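Local coordinates for protein lactate dehydrogenase, adjacent gene encodes predicted malate dehydrogenase (Cryptosporidium parvum, PDB 2FN7) that probably catalyses the NAD-dependent interconversion of (S)-lactate and pyruvate, at residues 28-33 against 58-63. Numbering follows the deposited sequence.
Sequences LADVVL and TSKVIG
Val-31, Val-32 and Leu-33 pair in parallel with Val-61, Ile-62 and Gly-63. The axes of strands 30-33 and 61-63 come within 4.9 Å at 13°. Val-31 N donates to Lys-60 O (2.9 Å), Ile-62 N to Val-31 O (3.2 Å) and Leu-33 N to Ile-62 O (2.9 Å). Val-31 thus bonds to the residues before and after its partner Val-61, and Leu-33 continues the pattern with a further bond to Thr-64. Just before the ladder, a side chain replaces a backbone acceptor. Asp-30 OD1 accepts a hydrogen bond from Lys-60 N at 2.8 Å, nearly straight (170°) and met from above the carboxylate plane. Its CG lies anti to the carbonyl carbon (chi1 -77°), which lets the carboxylate reach across to Lys-60. Arg-4 forms a salt bridge to the same oxygen. Ser-59 OG lies 2.8 Å from Ala-29 O, with Asn-27 OD1 also within hydrogen-bonding reach.

The apolar groups split between two faces. Val-31, Leu-33 and Val-61 share one, where Leu-33 CD2 meets Val-61 CG1 at 4.2 Å. On the other, Val-32 and Ile-62 lie side by side, and Val-32 CG1 touches Ile-62 CD1.

This is the parallel pairing of a right-handed beta-alpha-beta crossover in the Rossmann domain, with helix 40-55 as the connection. Strand 61-64 is the sheet edge within this chain; strand 6-10 flanks strand 30-34 opposite it. Val-61 packs on helix 40-55, while Val-31 and Leu-33 pack on helix 14-25, which follows the glycine-rich nucleotide-binding turn.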
ATOM      1  N   LEU A  28      -9.741 -10.325   0.961  1.00 23.51           N
ATOM      2  CA  LEU A  28      -9.356 -11.679   0.528  1.00 24.56           C
ATOM      3  C   LEU A  28      -9.280 -12.646   1.719  1.00 25.48           C
ATOM      4  O   LEU A  28      -9.590 -13.828   1.564  1.00 23.69           O
ATOM      5  CB  LEU A  28      -7.955 -11.632  -0.135  1.00 22.43           C
ATOM      6  CG  LEU A  28      -7.310 -13.001  -0.556  1.00 23.75           C
ATOM      7  CD1 LEU A  28      -8.170 -13.637  -1.650  1.00 21.45           C
ATOM      8  CD2 LEU A  28      -5.859 -12.789  -1.091  1.00 19.53           C
ATOM      9  N   ALA A  29      -8.901 -12.128   2.912  1.00 23.85           N
ATOM     10  CA  ALA A  29      -8.736 -12.995   4.090  1.00 22.44           C
ATOM     11  C   ALA A  29      -8.492 -12.133   5.336  1.00 24.10           C
ATOM     12  O   ALA A  29      -8.353 -10.879   5.252  1.00 20.11           O
ATOM     13  CB  ALA A  29      -7.478 -13.871   3.922  1.00 16.54           C
ATOM     14  N   ASP A  30      -8.485 -12.814   6.478  1.00 23.29           N
ATOM     15  CA  ASP A  30      -8.058 -12.106   7.659  1.00 25.02           C
ATOM     16  C   ASP A  30      -6.546 -12.280   7.641  1.00 24.52           C
ATOM     17  O   ASP A  30      -5.974 -13.232   7.064  1.00 22.19           O
ATOM     18  CB  ASP A  30      -8.630 -12.696   8.934  1.00 27.41           C
ATOM     19  CG  ASP A  30     -10.074 -12.328   9.150  1.00 29.90           C
ATOM     20  OD1 ASP A  30     -10.611 -11.294   8.661  1.00 31.60           O
ATOM     21  OD2 ASP A  30     -10.696 -13.082   9.883  1.00 35.04           O
ATOM     22  N   VAL A  31      -5.872 -11.317   8.238  1.00 24.98           N
ATOM     23  CA  VAL A  31      -4.445 -11.351   8.196  1.00 26.37           C
ATOM     24  C   VAL A  31      -3.800 -11.378   9.583  1.00 28.83           C
ATOM     25  O   VAL A  31      -4.256 -10.650  10.487  1.00 30.46           O
ATOM     26  CB  VAL A  31      -3.910 -10.075   7.485  1.00 26.60           C
ATOM     27  CG1 VAL A  31      -2.377 -10.032   7.654  1.00 23.96           C
ATOM     28  CG2 VAL A  31      -4.338 -10.066   5.984  1.00 26.11           C
ATOM     29  N   VAL A  32      -2.739 -12.174   9.744  1.00 28.63           N
ATOM     30  CA  VAL A  32      -1.985 -12.176  10.989  1.00 29.73           C
ATOM     31  C   VAL A  32      -0.570 -11.736  10.623  1.00 28.87           C
ATOM     32  O   VAL A  32       0.143 -12.412   9.917  1.00 28.89           O
ATOM     33  CB  VAL A  32      -1.970 -13.532  11.632  1.00 30.50           C
ATOM     34  CG1 VAL A  32      -0.941 -13.541  12.724  1.00 30.82           C
ATOM     35  CG2 VAL A  32      -3.387 -13.837  12.156  1.00 31.00           C
ATOM     36  N   LEU A  33      -0.209 -10.553  11.079  1.00 30.05           N
ATOM     37  CA  LEU A  33       1.077  -9.933  10.795  1.00 29.92           C
ATOM     38  C   LEU A  33       2.014 -10.218  12.018  1.00 32.01           C
ATOM     39  O   LEU A  33       1.813  -9.688  13.164  1.00 30.36           O
ATOM     40  CB  LEU A  33       0.767  -8.490  10.559  1.00 27.83           C
ATOM     41  CG  LEU A  33       1.501  -7.403   9.813  1.00 32.44           C
ATOM     42  CD1 LEU A  33       2.058  -7.855   8.411  1.00 30.05           C
ATOM     43  CD2 LEU A  33       0.458  -6.239   9.671  1.00 30.53           C
ATOM     44  N   THR A  58     -14.308  -6.036   5.777  1.00 22.98           N
ATOM     45  CA  THR A  58     -14.543  -6.447   7.132  1.00 25.13           C
ATOM     46  C   THR A  58     -13.401  -7.350   7.516  1.00 25.10           C
ATOM     47  O   THR A  58     -13.510  -8.004   8.537  1.00 23.05           O
ATOM     48  CB  THR A  58     -15.855  -7.231   7.359  1.00 25.68           C
ATOM     49  OG1 THR A  58     -15.900  -8.294   6.420  1.00 30.66           O
ATOM     50  CG2 THR A  58     -17.073  -6.359   7.144  1.00 24.48           C
ATOM     51  N   SER A  59     -12.319  -7.378   6.728  1.00 23.41           N
ATOM     52  CA  SER A  59     -11.175  -8.197   7.137  1.00 27.66           C
ATOM     53  C   SER A  59     -10.603  -7.653   8.439  1.00 27.79           C
ATOM     54  O   SER A  59     -10.503  -6.437   8.628  1.00 28.15           O
ATOM     55  CB  SER A  59      -9.981  -8.100   6.184  1.00 27.66           C
ATOM     56  OG  SER A  59     -10.213  -8.787   4.979  1.00 34.20           O
ATOM     57  N   LYS A  60     -10.132  -8.575   9.231  1.00 28.67           N
ATOM     58  CA  LYS A  60      -9.460  -8.374  10.504  1.00 29.47           C
ATOM     59  C   LYS A  60      -7.976  -8.464  10.309  1.00 28.65           C
ATOM     60  O   LYS A  60      -7.447  -9.418   9.695  1.00 27.52           O
ATOM     61  CB  LYS A  60      -9.865  -9.489  11.464  1.00 34.78           C
ATOM     62  CG  LYS A  60     -10.935  -8.966  12.421  1.00 40.55           C
ATOM     63  CD  LYS A  60     -11.748 -10.117  13.019  1.00 47.44           C
ATOM     64  CE  LYS A  60     -13.284  -9.784  13.165  1.00 48.17           C
ATOM     65  NZ  LYS A  60     -13.930 -11.200  13.086  1.00 48.48           N
ATOM     66  N   VAL A  61      -7.274  -7.492  10.853  1.00 28.04           N
ATOM     67  CA  VAL A  61      -5.836  -7.504  10.696  1.00 27.56           C
ATOM     68  C   VAL A  61      -5.261  -7.270  12.096  1.00 30.47           C
ATOM     69  O   VAL A  61      -5.496  -6.181  12.672  1.00 31.62           O
ATOM     70  CB  VAL A  61      -5.340  -6.336   9.737  1.00 25.26           C
ATOM     71  CG1 VAL A  61      -3.786  -6.337   9.700  1.00 22.04           C
ATOM     72  CG2 VAL A  61      -5.972  -6.485   8.267  1.00 23.47           C
ATOM     73  N   ILE A  62      -4.508  -8.253  12.617  1.00 30.23           N
ATOM     74  CA  ILE A  62      -3.861  -8.093  13.894  1.00 32.37           C
ATOM     75  C   ILE A  62      -2.362  -8.355  13.807  1.00 33.15           C
ATOM     76  O   ILE A  62      -1.897  -9.073  12.882  1.00 33.68           O
ATOM     77  CB  ILE A  62      -4.480  -8.987  14.993  1.00 34.22           C
ATOM     78  CG1 ILE A  62      -4.175 -10.431  14.698  1.00 36.30           C
ATOM     79  CG2 ILE A  62      -6.037  -8.789  15.090  1.00 32.29           C
ATOM     80  CD1 ILE A  62      -2.851 -10.744  15.202  1.00 41.55           C
ATOM     81  N   GLY A  63      -1.639  -7.725  14.759  1.00 31.33           N
ATOM     82  CA  GLY A  63      -0.194  -7.777  14.929  1.00 32.48           C
ATOM     83  C   GLY A  63       0.183  -8.681  16.096  1.00 33.02           C
ATOM     84  O   GLY A  63      -0.482  -8.662  17.115  1.00 34.34           O
TER